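Putative aldehyde dehydrogenase (Burkholderia cenocepacia, PDB 4YWE) probably oxidises aldehydes, with NAD or NADP as electron acceptor. Local coordinates at residues I264-A269 and I421-G426. Numbering follows the deposited sequence.
Sequences IVFADA and IWTRDG
Ile-264 and Val-265 run parallel to Ile-421 and Trp-422 as neighbouring strands, joined by Trp-422 N to Ile-264 O (2.7 Å) and Phe-266 N to Trp-422 O (3.0 Å). Val-265 and Trp-422 project from one face of the sheet. There Val-265 CG2 meets Trp-422 CD1 at 4.1 Å, and helix 271-283 packs on both side chains. Trp-422 NE1 is bonded to the side chain of Gln-263. Ile-264 and Ile-421 occupy the other face, against Leu-436.

The two strands lie side by side inside the mixed sheet of the domain that, in this family, usually carries the catalytic cysteine. The contact itself is away from the metal sites and the predicted active-site glutamate. It continues past the strand ends, where Phe-266 to Ala-269 form a type I beta turn. The turn sets Ala-269 CB against the backbone of Trp-422, 3.2 Å from Trp-422 O. Phe-266 CD1 lies beside Thr-423 CB at 3.8 Å.

Asp-268 is the polar centre. Its CG sits between the backbone N and the carbonyl carbon (chi1 69°), and the carboxylate reaches the chain after the second strand. Asp-268 OD1 takes a hydrogen bond from Thr-423 OG1 (2.6 Å) on its syn lone pair. OD2 receives weak bonds from the backbone N atoms of Arg-424 and Asp-425. Thr-423 OG1 also accepts from Asp-425 N, an ST turn leading into helix 426-435. Asp-425 is the N-cap of this helix, its OD1 accepting from Arg-428 N. Arg-424, extended from CG to NE, donates from NH1 to Asp-268 O; NH1 stands above the carbonyl plane, off the lone pairs.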
ATOM      1  N   ILE A 264      -5.406 -18.999  25.868  1.00 16.07           N
ATOM      2  CA  ILE A 264      -4.160 -19.402  26.514  1.00 15.59           C
ATOM      3  C   ILE A 264      -3.849 -18.494  27.700  1.00 18.94           C
ATOM      4  O   ILE A 264      -3.583 -17.305  27.527  1.00 21.80           O
ATOM      5  CB  ILE A 264      -2.994 -19.409  25.510  1.00 17.96           C
ATOM      6  CG1 ILE A 264      -3.375 -20.198  24.257  1.00 19.82           C
ATOM      7  CG2 ILE A 264      -1.743 -19.994  26.150  1.00 21.00           C
ATOM      8  CD1 ILE A 264      -2.374 -20.071  23.127  1.00 21.09           C
ATOM      9  N   VAL A 265      -3.877 -19.062  28.904  1.00 16.23           N
ATOM     10  CA  VAL A 265      -3.665 -18.285  30.121  1.00 21.46           C
ATOM     11  C   VAL A 265      -2.393 -18.716  30.849  1.00 24.71           C
ATOM     12  O   VAL A 265      -2.213 -19.893  31.163  1.00 26.14           O
ATOM     13  CB  VAL A 265      -4.877 -18.399  31.065  1.00 19.38           C
ATOM     14  CG1 VAL A 265      -4.697 -17.478  32.263  1.00 17.74           C
ATOM     15  CG2 VAL A 265      -6.163 -18.070  30.324  1.00 16.48           C
ATOM     16  N   PHE A 266      -1.519 -17.751  31.124  1.00 24.76           N
ATOM     17  CA  PHE A 266      -0.286 -18.013  31.862  1.00 21.42           C
ATOM     18  C   PHE A 266      -0.412 -17.580  33.318  1.00 21.05           C
ATOM     19  O   PHE A 266      -1.341 -16.861  33.683  1.00 23.50           O
ATOM     20  CB  PHE A 266       0.897 -17.301  31.205  1.00 21.82           C
ATOM     21  CG  PHE A 266       1.319 -17.913  29.905  1.00 18.21           C
ATOM     22  CD1 PHE A 266       0.647 -17.614  28.733  1.00 17.43           C
ATOM     23  CD2 PHE A 266       2.389 -18.791  29.853  1.00 18.59           C
ATOM     24  CE1 PHE A 266       1.030 -18.180  27.537  1.00 19.92           C
ATOM     25  CE2 PHE A 266       2.780 -19.360  28.658  1.00 21.52           C
ATOM     26  CZ  PHE A 266       2.100 -19.055  27.498  1.00 21.76           C
ATOM     27  N   ALA A 267       0.537 -18.017  34.142  1.00 20.13           N
ATOM     28  CA  ALA A 267       0.501 -17.761  35.579  1.00 21.87           C
ATOM     29  C   ALA A 267       0.625 -16.277  35.918  1.00 24.31           C
ATOM     30  O   ALA A 267       0.212 -15.845  36.994  1.00 27.50           O
ATOM     31  CB  ALA A 267       1.602 -18.550  36.280  1.00 22.99           C
ATOM     32  N   ASP A 268       1.193 -15.499  35.003  1.00 24.55           N
ATOM     33  CA  ASP A 268       1.414 -14.078  35.251  1.00 26.04           C
ATOM     34  C   ASP A 268       0.298 -13.212  34.672  1.00 24.84           C
ATOM     35  O   ASP A 268       0.439 -11.995  34.577  1.00 20.99           O
ATOM     36  CB  ASP A 268       2.762 -13.642  34.670  1.00 21.63           C
ATOM     37  CG  ASP A 268       2.779 -13.655  33.152  1.00 29.81           C
ATOM     38  OD1 ASP A 268       1.979 -14.399  32.545  1.00 26.03           O
ATOM     39  OD2 ASP A 268       3.598 -12.918  32.563  1.00 29.16           O
ATOM     40  N   ALA A 269      -0.810 -13.839  34.290  1.00 23.30           N
ATOM     41  CA  ALA A 269      -1.906 -13.115  33.655  1.00 24.30           C
ATOM     42  C   ALA A 269      -2.815 -12.448  34.681  1.00 22.77           C
ATOM     43  O   ALA A 269      -2.884 -12.867  35.836  1.00 25.83           O
ATOM     44  CB  ALA A 269      -2.716 -14.053  32.768  1.00 18.72           C
ATOM     45  N   ILE A 421      -4.474 -14.750  23.866  1.00 18.23           N
ATOM     46  CA  ILE A 421      -3.294 -14.878  24.715  1.00 19.12           C
ATOM     47  C   ILE A 421      -3.438 -14.017  25.963  1.00 19.82           C
ATOM     48  O   ILE A 421      -3.631 -12.805  25.870  1.00 21.21           O
ATOM     49  CB  ILE A 421      -2.013 -14.495  23.953  1.00 17.82           C
ATOM     50  CG1 ILE A 421      -1.798 -15.421  22.755  1.00 15.76           C
ATOM     51  CG2 ILE A 421      -0.811 -14.536  24.884  1.00 15.46           C
ATOM     52  CD1 ILE A 421      -0.611 -15.033  21.894  1.00 15.75           C
ATOM     53  N   TRP A 422      -3.337 -14.641  27.133  1.00 15.71           N
ATOM     54  CA  TRP A 422      -3.417 -13.904  28.388  1.00 20.83           C
ATOM     55  C   TRP A 422      -2.131 -14.052  29.196  1.00 21.93           C
ATOM     56  O   TRP A 422      -1.883 -15.092  29.806  1.00 28.08           O
ATOM     57  CB  TRP A 422      -4.620 -14.372  29.211  1.00 16.42           C
ATOM     58  CG  TRP A 422      -5.932 -14.130  28.529  1.00 19.05           C
ATOM     59  CD1 TRP A 422      -6.587 -14.979  27.686  1.00 22.10           C
ATOM     60  CD2 TRP A 422      -6.747 -12.956  28.625  1.00 15.96           C
ATOM     61  NE1 TRP A 422      -7.760 -14.409  27.254  1.00 20.11           N
ATOM     62  CE2 TRP A 422      -7.882 -13.163  27.819  1.00 15.42           C
ATOM     63  CE3 TRP A 422      -6.628 -11.746  29.318  1.00 24.95           C
ATOM     64  CZ2 TRP A 422      -8.890 -12.213  27.683  1.00 16.15           C
ATOM     65  CZ3 TRP A 422      -7.632 -10.801  29.184  1.00 23.31           C
ATOM     66  CH2 TRP A 422      -8.746 -11.040  28.373  1.00 20.08           C
ATOM     67  N   THR A 423      -1.319 -13.000  29.187  1.00 21.79           N
ATOM     68  CA  THR A 423      -0.061 -12.966  29.928  1.00 21.67           C
ATOM     69  C   THR A 423       0.464 -11.535  30.000  1.00 21.84           C
ATOM     70  O   THR A 423       0.132 -10.704  29.154  1.00 24.10           O
ATOM     71  CB  THR A 423       1.010 -13.871  29.283  1.00 18.73           C
ATOM     72  OG1 THR A 423       2.236 -13.760  30.013  1.00 22.96           O
ATOM     73  CG2 THR A 423       1.251 -13.467  27.839  1.00 19.19           C
ATOM     74  N   ARG A 424       1.278 -11.249  31.011  1.00 20.97           N
ATOM     75  CA  ARG A 424       1.841  -9.910  31.171  1.00 27.77           C
ATOM     76  C   ARG A 424       3.166  -9.757  30.431  1.00 26.32           C
ATOM     77  O   ARG A 424       3.579  -8.643  30.112  1.00 27.93           O
ATOM     78  CB  ARG A 424       2.037  -9.580  32.654  1.00 36.23           C
ATOM     79  CG  ARG A 424       0.777  -9.114  33.362  1.00 41.85           C
ATOM     80  CD  ARG A 424       1.052  -8.817  34.828  1.00 45.34           C
ATOM     81  NE  ARG A 424      -0.155  -8.419  35.546  1.00 47.51           N
ATOM     82  CZ  ARG A 424      -0.916  -9.253  36.248  1.00 49.55           C
ATOM     83  NH1 ARG A 424      -0.595 -10.536  36.331  1.00 51.84           N
ATOM     84  NH2 ARG A 424      -1.997  -8.802  36.869  1.00 49.81           N
ATOM     85  N   ASP A 425       3.829 -10.877  30.161  1.00 26.04           N
ATOM     86  CA  ASP A 425       5.128 -10.847  29.496  1.00 27.41           C
ATOM     87  C   ASP A 425       4.994 -10.434  28.034  1.00 24.48           C
ATOM     88  O   ASP A 425       4.408 -11.155  27.228  1.00 22.10           O
ATOM     89  CB  ASP A 425       5.812 -12.211  29.592  1.00 30.73           C
ATOM     90  CG  ASP A 425       7.270 -12.159  29.183  1.00 36.21           C
ATOM     91  OD1 ASP A 425       7.550 -12.182  27.965  1.00 36.60           O
ATOM     92  OD2 ASP A 425       8.138 -12.094  30.078  1.00 43.38           O
ATOM     93  N   GLY A 426       5.547  -9.272  27.699  1.00 24.47           N
ATOM     94  CA  GLY A 426       5.458  -8.739  26.352  1.00 21.56           C
ATOM     95  C   GLY A 426       6.142  -9.571  25.287  1.00 21.79           C
ATOM     96  O   GLY A 426       5.596  -9.772  24.200  1.00 18.41           O
TER